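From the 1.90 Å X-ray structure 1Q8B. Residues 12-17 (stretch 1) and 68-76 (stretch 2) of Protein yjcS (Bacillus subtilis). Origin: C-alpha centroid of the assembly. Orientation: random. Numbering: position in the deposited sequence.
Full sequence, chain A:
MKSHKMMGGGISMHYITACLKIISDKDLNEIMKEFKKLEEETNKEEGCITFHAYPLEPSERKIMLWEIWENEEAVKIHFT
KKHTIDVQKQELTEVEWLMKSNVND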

# COMPACT_ATOMS: atom_id res chain seq x y z
N SER A 12 -3.63 8.23 19.82
CA SER A 12 -4.63 7.77 18.81
C SER A 12 -4.15 6.56 18.02
O SER A 12 -2.97 6.44 17.69
CB SER A 12 -4.94 8.91 17.84
OG SER A 12 -5.91 8.49 16.90
N MSE A 13 -5.08 5.65 17.71
CA MSE A 13 -4.77 4.43 16.96
C MSE A 13 -5.91 4.09 16.01
O MSE A 13 -7.07 4.41 16.27
CB MSE A 13 -4.54 3.25 17.90
CG MSE A 13 -3.44 3.45 18.92
SE MSE A 13 -3.39 2.02 20.24
CE MSE A 13 -4.89 2.58 21.33
N HIS A 14 -5.57 3.42 14.91
CA HIS A 14 -6.57 3.03 13.92
C HIS A 14 -6.78 1.53 14.01
O HIS A 14 -5.89 0.75 13.66
CB HIS A 14 -6.11 3.41 12.52
CG HIS A 14 -7.18 3.28 11.48
ND1 HIS A 14 -7.17 2.30 10.51
CD2 HIS A 14 -8.30 4.01 11.26
CE1 HIS A 14 -8.23 2.44 9.73
NE2 HIS A 14 -8.93 3.47 10.17
N TYR A 15 -7.96 1.15 14.50
CA TYR A 15 -8.34 -0.25 14.67
C TYR A 15 -9.12 -0.83 13.50
O TYR A 15 -10.03 -0.19 12.95
CB TYR A 15 -9.21 -0.43 15.91
CG TYR A 15 -8.48 -0.54 17.23
CD1 TYR A 15 -8.00 0.59 17.88
CD2 TYR A 15 -8.34 -1.78 17.86
CE1 TYR A 15 -7.41 0.50 19.14
CE2 TYR A 15 -7.75 -1.89 19.11
CZ TYR A 15 -7.30 -0.75 19.75
OH TYR A 15 -6.72 -0.86 20.99
N ILE A 16 -8.80 -2.07 13.15
CA ILE A 16 -9.51 -2.75 12.08
C ILE A 16 -9.75 -4.21 12.42
O ILE A 16 -8.84 -4.92 12.86
CB ILE A 16 -8.74 -2.72 10.74
CG1 ILE A 16 -8.69 -1.29 10.20
CG2 ILE A 16 -9.45 -3.62 9.73
CD1 ILE A 16 -8.00 -1.18 8.85
N THR A 17 -11.00 -4.65 12.25
CA THR A 17 -11.36 -6.04 12.44
C THR A 17 -12.00 -6.42 11.12
O THR A 17 -12.92 -5.74 10.66
CB THR A 17 -12.38 -6.25 13.58
OG1 THR A 17 -11.78 -5.89 14.82
CG2 THR A 17 -12.81 -7.72 13.65
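Stretch 2 (68-76) IWENEEAVK

Stretch 2 meets stretch 1 first as a strand and then as a helix. Ile68 and Trp69 run antiparallel to strand 13-17, pairing Tyr15 with Ile68 and His14 with Trp69. The second pair is closed by two short hydrogen bonds, His14 N to Trp69 O and Trp69 N to His14 O, each 2.7 Å. After Glu70 the chain turns; Asn71, whose short side chain can turn forward to the first turn of the helix, caps it by accepting from Ala74 N at OD1 (3.0 Å). Helix 72-76 then packs at 52° to the strand, the axes approaching to 9.0 Å.

On the face of Tyr15 and Ile68, the CG1-CD1 arm of Ile68 lies along the flat Tyr15 ring, with CG1 3.9 Å from the centroid of the Tyr15 ring, while CD1 reaches Tyr15 CE2 at 3.4 Å.

On the face of His14 and Trp69, the imidazole is the main bump, filling the hollow that stretch 2 forms between its strand residue Trp69 and its helix residues Glu72 and Val75. Glu72 CG covers one face of the His14 ring, 3.7 Å from that ring's centroid, this methylene giving the ring an apolar cover, although the residue ends in a carboxylate. Val75 points toward the strand, and its compact CG2 approaches both His14 ND1 (3.7 Å) and Ile16 CD1 (4.0 Å). Ile16 CD1 also lies 4.0 Å from Trp69 NE1, adding a methyl to this buried corner.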

# COMPACT_ATOMS: atom_id res chain seq x y z
N ILE A 68 -4.26 -3.20 14.40
CA ILE A 68 -4.14 -1.89 15.06
C ILE A 68 -3.01 -1.15 14.33
O ILE A 68 -1.91 -1.68 14.18
CB ILE A 68 -3.77 -2.00 16.56
CG1 ILE A 68 -4.82 -2.81 17.33
CG2 ILE A 68 -3.72 -0.60 17.17
CD1 ILE A 68 -4.53 -2.90 18.81
N TRP A 69 -3.30 0.05 13.85
CA TRP A 69 -2.29 0.83 13.13
C TRP A 69 -2.08 2.20 13.76
O TRP A 69 -2.95 2.70 14.49
CB TRP A 69 -2.72 1.03 11.67
CG TRP A 69 -3.09 -0.22 10.95
CD1 TRP A 69 -4.32 -0.80 10.90
CD2 TRP A 69 -2.22 -1.04 10.16
NE1 TRP A 69 -4.28 -1.94 10.13
CE2 TRP A 69 -3.00 -2.11 9.66
CE3 TRP A 69 -0.86 -0.98 9.83
CZ2 TRP A 69 -2.46 -3.11 8.84
CZ3 TRP A 69 -0.33 -1.98 9.01
CH2 TRP A 69 -1.13 -3.03 8.53
N GLU A 70 -0.93 2.80 13.49
CA GLU A 70 -0.60 4.12 14.01
C GLU A 70 -1.60 5.14 13.46
O GLU A 70 -1.91 6.13 14.11
CB GLU A 70 0.80 4.53 13.58
CG GLU A 70 1.91 3.73 14.23
CD GLU A 70 2.13 4.11 15.68
OE1 GLU A 70 1.47 5.06 16.16
OE2 GLU A 70 2.97 3.46 16.33
N ASN A 71 -2.09 4.87 12.25
CA ASN A 71 -3.05 5.76 11.60
C ASN A 71 -3.52 5.16 10.28
O ASN A 71 -3.09 4.08 9.89
CB ASN A 71 -2.39 7.11 11.34
CG ASN A 71 -1.04 6.97 10.70
OD1 ASN A 71 -0.91 6.45 9.59
ND2 ASN A 71 -0.01 7.40 11.40
N GLU A 72 -4.41 5.87 9.60
CA GLU A 72 -4.96 5.41 8.34
C GLU A 72 -3.95 5.26 7.21
O GLU A 72 -4.09 4.37 6.38
CB GLU A 72 -6.08 6.33 7.89
CG GLU A 72 -7.35 6.14 8.67
CD GLU A 72 -8.40 7.17 8.33
OE1 GLU A 72 -8.65 7.38 7.12
OE2 GLU A 72 -8.98 7.76 9.27
N GLU A 73 -2.94 6.13 7.17
CA GLU A 73 -1.94 6.03 6.11
C GLU A 73 -1.13 4.75 6.23
O GLU A 73 -0.73 4.17 5.23
CB GLU A 73 -0.97 7.22 6.12
CG GLU A 73 -1.63 8.58 6.14
CD GLU A 73 -1.90 9.06 7.55
OE1 GLU A 73 -0.92 9.30 8.29
OE2 GLU A 73 -3.09 9.20 7.92
N ALA A 74 -0.90 4.30 7.47
CA ALA A 74 -0.15 3.07 7.69
C ALA A 74 -0.82 1.90 6.98
O ALA A 74 -0.15 1.01 6.46
CB ALA A 74 -0.02 2.80 9.19
N VAL A 75 -2.15 1.91 6.96
CA VAL A 75 -2.92 0.85 6.30
C VAL A 75 -2.65 0.88 4.80
O VAL A 75 -2.43 -0.15 4.18
CB VAL A 75 -4.45 1.02 6.53
CG1 VAL A 75 -5.21 -0.06 5.79
CG2 VAL A 75 -4.77 0.96 8.01
N LYS A 76 -2.68 2.08 4.22
CA LYS A 76 -2.43 2.24 2.80
C LYS A 76 -0.99 1.85 2.47
O LYS A 76 -0.74 1.18 1.47
CB LYS A 76 -2.73 3.68 2.38
CG LYS A 76 -4.23 3.96 2.36
CD LYS A 76 -4.58 5.42 2.15
CE LYS A 76 -6.09 5.59 2.08
NZ LYS A 76 -6.51 7.02 2.08
O HOH W 1 -0.62 7.23 16.52
O HOH W 2 -3.95 8.10 14.92
O HOH W 3 -10.96 5.88 9.55